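Long-range contacts in L-talarate/Galactarate Dehydratase (Salmonella typhimurium, PDB 2PP0), which catalyses the magnesium-dependent dehydration of L-talarate and galactarate to 5-keto-4-deoxy-D-glucarate, and also epimerizes L-talarate to galactarate: residues V31-A36 and I63-R68; G85-Y90 and T388-E393. All coordinates share one frame; numbering follows the deposited sequence.

Both contacts reach one antiparallel sheet, and their centres are about 9 Å apart. Strand 28-40 has strand 57-69 on one side and strand 388-395 on the other. Contact 1 pairs the first two strands; contact 2 joins strand 388-395 to helix 86-96. Leu35 links the two contacts. Its O lies 2.8 Å from Gln389 N, probably as a hydrogen bond acceptor, and its side chain packs against Gln87 and Tyr90 of helix 86-96. Neither contact forms the active site. The side chain of Ile63 in contact 1 is about 10 Å from that of substrate-binding Lys82. The side chain of Gln87 in contact 2 is about 11 Å from that of substrate-binding Arg83.

Contact 1 (V31-A36 and I63-R68); sequences VKLSLA and IIAEIR
Lys32 carries CG anti to its backbone N (chi1 -180°), while Glu66 turns CG anti to its carbonyl carbon (chi1 -61°). Both chains run extended beyond CG, side by side and pointing the same way. The carboxylate meets the methylene chain, with Glu66 OE2 3.6 Å from Lys32 CD. The charged ends are farther apart: Lys32 NZ is 4.3 Å from Glu66 OE2, too far for a salt bridge. Glu66 OE2 instead makes a salt bridge with Arg385. A water is hydrogen-bonded to Glu66 OE2 at 2.7 Å. It links this carboxylate and the Ser34 hydroxyl to the Lys32 carbonyl. Strands 28-40 and 57-69 are the two inner strands of the four-stranded antiparallel sheet in the capping domain of this enolase-superfamily enzyme. Lys32-Glu66 and Ser34-Ile64 are hydrogen-bonded pairs, each closed by two backbone bonds, and their side chains point to one face. Lys32 N donates to Glu66 O at 2.8 Å, and Ile64 N donates to Ser34 O at 2.8 Å. Val31-Ile67, Leu33-Ala65 and Leu35-Ile63 are non-hydrogen-bonded pairs, and their apolar side chains share the other face. There Leu33 CD2 touches Ala65 CB at 3.8 Å. Leu35 runs alongside Ile63, with CD1 of Leu35 3.9 Å from CG1 of Ile63. Helices 86-96 and 127-146 cover this face.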
loop_
_atom_site.group_PDB
_atom_site.type_symbol
_atom_site.label_atom_id
_atom_site.label_comp_id
_atom_site.label_asym_id
_atom_site.label_seq_id
_atom_site.Cartn_x
_atom_site.Cartn_y
_atom_site.Cartn_z
ATOM N N VAL B 31 -15.114 20.844 -7.523
ATOM C CA VAL B 31 -15.358 19.493 -8.018
ATOM C C VAL B 31 -16.448 19.513 -9.078
ATOM O O VAL B 31 -17.464 20.185 -8.908
ATOM C CB VAL B 31 -15.852 18.545 -6.905
ATOM C CG1 VAL B 31 -15.954 17.127 -7.457
ATOM C CG2 VAL B 31 -14.938 18.599 -5.709
ATOM N N LYS B 32 -16.239 18.776 -10.163
ATOM C CA LYS B 32 -17.234 18.683 -11.225
ATOM C C LYS B 32 -17.506 17.225 -11.566
ATOM O O LYS B 32 -16.586 16.474 -11.895
ATOM C CB LYS B 32 -16.777 19.394 -12.496
ATOM C CG LYS B 32 -17.810 19.312 -13.612
ATOM C CD LYS B 32 -17.316 19.964 -14.888
ATOM C CE LYS B 32 -18.361 19.864 -15.979
ATOM N NZ LYS B 32 -17.845 20.371 -17.270
ATOM N N LEU B 33 -18.773 16.830 -11.490
ATOM C CA LEU B 33 -19.161 15.462 -11.805
ATOM C C LEU B 33 -19.936 15.460 -13.110
ATOM O O LEU B 33 -20.704 16.383 -13.386
ATOM C CB LEU B 33 -20.034 14.886 -10.689
ATOM C CG LEU B 33 -19.459 14.925 -9.268
ATOM C CD1 LEU B 33 -20.482 14.360 -8.295
ATOM C CD2 LEU B 33 -18.159 14.129 -9.202
ATOM N N SER B 34 -19.726 14.430 -13.919
ATOM C CA SER B 34 -20.417 14.317 -15.193
ATOM C C SER B 34 -20.933 12.906 -15.429
ATOM O O SER B 34 -20.302 11.925 -15.025
ATOM C CB SER B 34 -19.481 14.693 -16.347
ATOM O OG SER B 34 -19.062 16.045 -16.263
ATOM N N LEU B 35 -22.099 12.814 -16.064
ATOM C CA LEU B 35 -22.681 11.530 -16.419
ATOM C C LEU B 35 -22.773 11.562 -17.932
ATOM O O LEU B 35 -23.527 12.356 -18.499
ATOM C CB LEU B 35 -24.083 11.349 -15.827
ATOM C CG LEU B 35 -24.792 10.088 -16.344
ATOM C CD1 LEU B 35 -23.939 8.862 -16.032
ATOM C CD2 LEU B 35 -26.186 9.955 -15.711
ATOM N N ALA B 36 -21.994 10.713 -18.587
ATOM C CA ALA B 36 -21.997 10.665 -20.039
ATOM C C ALA B 36 -22.337 9.266 -20.510
ATOM O O ALA B 36 -22.249 8.307 -19.745
ATOM C CB ALA B 36 -20.625 11.079 -20.578
ATOM N N ILE B 63 -19.174 7.872 -15.452
ATOM C CA ILE B 63 -19.310 8.928 -14.454
ATOM C C ILE B 63 -17.908 9.491 -14.238
ATOM O O ILE B 63 -16.988 8.779 -13.828
ATOM C CB ILE B 63 -19.894 8.406 -13.119
ATOM C CG1 ILE B 63 -21.275 7.775 -13.352
ATOM C CG2 ILE B 63 -20.066 9.562 -12.137
ATOM C CD1 ILE B 63 -21.239 6.429 -14.070
ATOM N N ILE B 64 -17.754 10.775 -14.532
ATOM C CA ILE B 64 -16.463 11.442 -14.428
ATOM C C ILE B 64 -16.399 12.421 -13.271
ATOM O O ILE B 64 -17.379 13.099 -12.958
ATOM C CB ILE B 64 -16.165 12.228 -15.724
ATOM C CG1 ILE B 64 -16.368 11.322 -16.930
ATOM C CG2 ILE B 64 -14.739 12.768 -15.708
ATOM C CD1 ILE B 64 -16.381 12.071 -18.249
ATOM N N ALA B 65 -15.238 12.488 -12.630
ATOM C CA ALA B 65 -15.025 13.429 -11.542
ATOM C C ALA B 65 -13.789 14.255 -11.878
ATOM O O ALA B 65 -12.778 13.722 -12.343
ATOM C CB ALA B 65 -14.819 12.698 -10.221
ATOM N N GLU B 66 -13.887 15.561 -11.664
ATOM C CA GLU B 66 -12.775 16.475 -11.910
ATOM C C GLU B 66 -12.636 17.267 -10.620
ATOM O O GLU B 66 -13.616 17.817 -10.118
ATOM C CB GLU B 66 -13.097 17.399 -13.082
ATOM C CG GLU B 66 -13.322 16.661 -14.390
ATOM C CD GLU B 66 -13.835 17.568 -15.489
ATOM O OE1 GLU B 66 -13.077 18.466 -15.919
ATOM O OE2 GLU B 66 -14.998 17.390 -15.919
ATOM N N ILE B 67 -11.424 17.291 -10.072
ATOM C CA ILE B 67 -11.147 17.979 -8.817
ATOM C C ILE B 67 -9.994 18.968 -8.997
ATOM O O ILE B 67 -8.992 18.649 -9.636
ATOM C CB ILE B 67 -10.747 16.960 -7.709
ATOM C CG1 ILE B 67 -11.830 15.884 -7.564
ATOM C CG2 ILE B 67 -10.538 17.676 -6.376
ATOM C CD1 ILE B 67 -11.471 14.779 -6.556
ATOM N N ARG B 68 -10.151 20.169 -8.449
ATOM C CA ARG B 68 -9.112 21.193 -8.532
ATOM C C ARG B 68 -8.796 21.697 -7.136
ATOM O O ARG B 68 -9.697 21.934 -6.332
ATOM C CB ARG B 68 -9.561 22.344 -9.445
ATOM C CG ARG B 68 -9.409 21.994 -10.913
ATOM C CD ARG B 68 -10.027 23.017 -11.855
ATOM N NE ARG B 68 -9.891 22.563 -13.238
ATOM C CZ ARG B 68 -8.741 22.538 -13.913
ATOM N NH1 ARG B 68 -7.616 22.957 -13.342
ATOM N NH2 ARG B 68 -8.709 22.066 -15.152
HETATM O O HOH W 1 -16.816 15.816 -14.751
#

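Contact 2 (G85-Y90 and T388-E393); sequences GGQGIY and TQLTCE
Tyr90 reaches from the helix to strand 388-395 and makes the largest share of the contact. Its CG is anti to the backbone N (chi1 173°), and its CB points toward the strand. The hydroxyl end lies against the backbone, with Tyr90 OH 3.1 Å from Thr391 C. Tyr90 OH is also 3.3 Å from Thr391 N, but the angle is too poor for a hydrogen bond. The side chains of Tyr90 and Leu390 cross at a slant, and Leu390 CB is 3.9 Å from Tyr90 CE2. Leu390 CD1 also reaches the ring at CE2 and CD2. Cys392 SG is 4.1 Å from Tyr90 CZ. It lies 5.1 Å from the ring centroid and 54° off the ring normal, an oblique sulfur-aromatic contact. Leu390 CD1 also meets Gln87 OE1 at 4.0 Å, and these two side chains cross at about a right angle. A water joins the amides of Gln87 and Gln389, both exposed residues. It accepts from Gln87 NE2 at 3.1 Å and donates to Gln389 OE1 at 2.7 Å.

The next shell sets these groups in place. Gly85 is the N-cap of helix 86-96, and its O accepts from Ile89 N. Tyr90 N is held in the same first turn by Gly86 O. Ile63 of strand 57-69 packs against both Ile89 and Tyr90. Leu35 is paired with two consecutive strand residues, Gln389 and Leu390, which makes a classic beta bulge. Thr391 CB points away from the helix, and its OG1 is hydrogen-bonded to Leu33 O. A strand near the C-terminus thus forms an edge of the N-terminal sheet within this chain, with helix 86-96 packed over one face, as in the alpha+beta capping domain of the mandelate racemase family.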
loop_
_atom_site.group_PDB
_atom_site.type_symbol
_atom_site.label_atom_id
_atom_site.label_comp_id
_atom_site.label_asym_id
_atom_site.label_seq_id
_atom_site.Cartn_x
_atom_site.Cartn_y
_atom_site.Cartn_z
ATOM N N GLY B 85 -27.360 1.174 -13.692
ATOM C CA GLY B 85 -26.404 1.443 -12.631
ATOM C C GLY B 85 -25.756 2.818 -12.710
ATOM O O GLY B 85 -25.385 3.384 -11.685
ATOM N N GLY B 86 -25.633 3.360 -13.920
ATOM C CA GLY B 86 -25.008 4.664 -14.100
ATOM C C GLY B 86 -25.760 5.841 -13.503
ATOM O O GLY B 86 -25.146 6.766 -12.972
ATOM N N GLN B 87 -27.089 5.825 -13.588
ATOM C CA GLN B 87 -27.885 6.914 -13.026
ATOM C C GLN B 87 -27.726 6.957 -11.512
ATOM O O GLN B 87 -27.732 8.030 -10.905
ATOM C CB GLN B 87 -29.376 6.733 -13.370
ATOM C CG GLN B 87 -29.724 6.814 -14.853
ATOM C CD GLN B 87 -29.504 8.195 -15.448
ATOM O OE1 GLN B 87 -29.411 9.191 -14.728
ATOM N NE2 GLN B 87 -29.439 8.261 -16.773
ATOM N N GLY B 88 -27.584 5.786 -10.899
ATOM C CA GLY B 88 -27.439 5.724 -9.455
ATOM C C GLY B 88 -26.048 6.126 -8.995
ATOM O O GLY B 88 -25.888 6.811 -7.986
ATOM N N ILE B 89 -25.034 5.684 -9.726
ATOM C CA ILE B 89 -23.659 6.034 -9.389
ATOM C C ILE B 89 -23.525 7.562 -9.418
ATOM O O ILE B 89 -23.047 8.172 -8.459
ATOM C CB ILE B 89 -22.673 5.408 -10.392
ATOM C CG1 ILE B 89 -22.706 3.886 -10.264
ATOM C CG2 ILE B 89 -21.251 5.918 -10.125
ATOM C CD1 ILE B 89 -21.906 3.172 -11.322
ATOM N N TYR B 90 -23.962 8.178 -10.515
ATOM C CA TYR B 90 -23.891 9.637 -10.641
ATOM C C TYR B 90 -24.711 10.347 -9.564
ATOM O O TYR B 90 -24.252 11.318 -8.958
ATOM C CB TYR B 90 -24.397 10.085 -12.010
ATOM C CG TYR B 90 -24.516 11.591 -12.140
ATOM C CD1 TYR B 90 -23.392 12.385 -12.382
ATOM C CD2 TYR B 90 -25.752 12.225 -12.004
ATOM C CE1 TYR B 90 -23.499 13.772 -12.488
ATOM C CE2 TYR B 90 -25.870 13.616 -12.107
ATOM C CZ TYR B 90 -24.739 14.380 -12.350
ATOM O OH TYR B 90 -24.847 15.751 -12.464
ATOM N N THR B 388 -21.839 14.072 -22.640
ATOM C CA THR B 388 -22.286 14.306 -21.273
ATOM C C THR B 388 -23.768 14.679 -21.280
ATOM O O THR B 388 -24.181 15.582 -22.010
ATOM C CB THR B 388 -21.478 15.440 -20.614
ATOM O OG1 THR B 388 -20.111 15.031 -20.471
ATOM C CG2 THR B 388 -22.046 15.782 -19.251
ATOM N N GLN B 389 -24.564 13.977 -20.477
ATOM C CA GLN B 389 -25.994 14.252 -20.399
ATOM C C GLN B 389 -26.349 15.026 -19.141
ATOM O O GLN B 389 -27.267 15.836 -19.146
ATOM C CB GLN B 389 -26.796 12.948 -20.458
ATOM C CG GLN B 389 -26.955 12.398 -21.874
ATOM C CD GLN B 389 -27.663 11.054 -21.909
ATOM O OE1 GLN B 389 -28.324 10.659 -20.947
ATOM N NE2 GLN B 389 -27.536 10.350 -23.030
ATOM N N LEU B 390 -25.612 14.779 -18.064
ATOM C CA LEU B 390 -25.850 15.469 -16.800
ATOM C C LEU B 390 -24.515 15.907 -16.214
ATOM O O LEU B 390 -23.494 15.262 -16.436
ATOM C CB LEU B 390 -26.553 14.537 -15.800
ATOM C CG LEU B 390 -27.981 14.066 -16.104
ATOM C CD1 LEU B 390 -28.402 12.995 -15.103
ATOM C CD2 LEU B 390 -28.934 15.252 -16.042
ATOM N N THR B 391 -24.525 17.005 -15.468
ATOM C CA THR B 391 -23.307 17.494 -14.829
ATOM C C THR B 391 -23.680 18.404 -13.667
ATOM O O THR B 391 -24.794 18.928 -13.616
ATOM C CB THR B 391 -22.410 18.266 -15.831
ATOM O OG1 THR B 391 -21.168 18.600 -15.196
ATOM C CG2 THR B 391 -23.091 19.545 -16.294
ATOM N N CYS B 392 -22.761 18.558 -12.719
ATOM C CA CYS B 392 -22.975 19.424 -11.565
ATOM C C CYS B 392 -21.621 19.855 -11.015
ATOM O O CYS B 392 -20.619 19.176 -11.220
ATOM C CB CYS B 392 -23.784 18.706 -10.476
ATOM S SG CYS B 392 -23.062 17.179 -9.833
ATOM N N GLU B 393 -21.591 20.990 -10.326
ATOM C CA GLU B 393 -20.344 21.499 -9.774
ATOM C C GLU B 393 -20.487 21.958 -8.335
ATOM O O GLU B 393 -21.576 22.335 -7.890
ATOM C CB GLU B 393 -19.824 22.645 -10.646
ATOM C CG GLU B 393 -19.398 22.190 -12.029
ATOM C CD GLU B 393 -18.973 23.337 -12.919
ATOM O OE1 GLU B 393 -18.436 24.330 -12.387
ATOM O OE2 GLU B 393 -19.159 23.237 -14.148
HETATM O O HOH W 2 -29.272 10.870 -18.461
#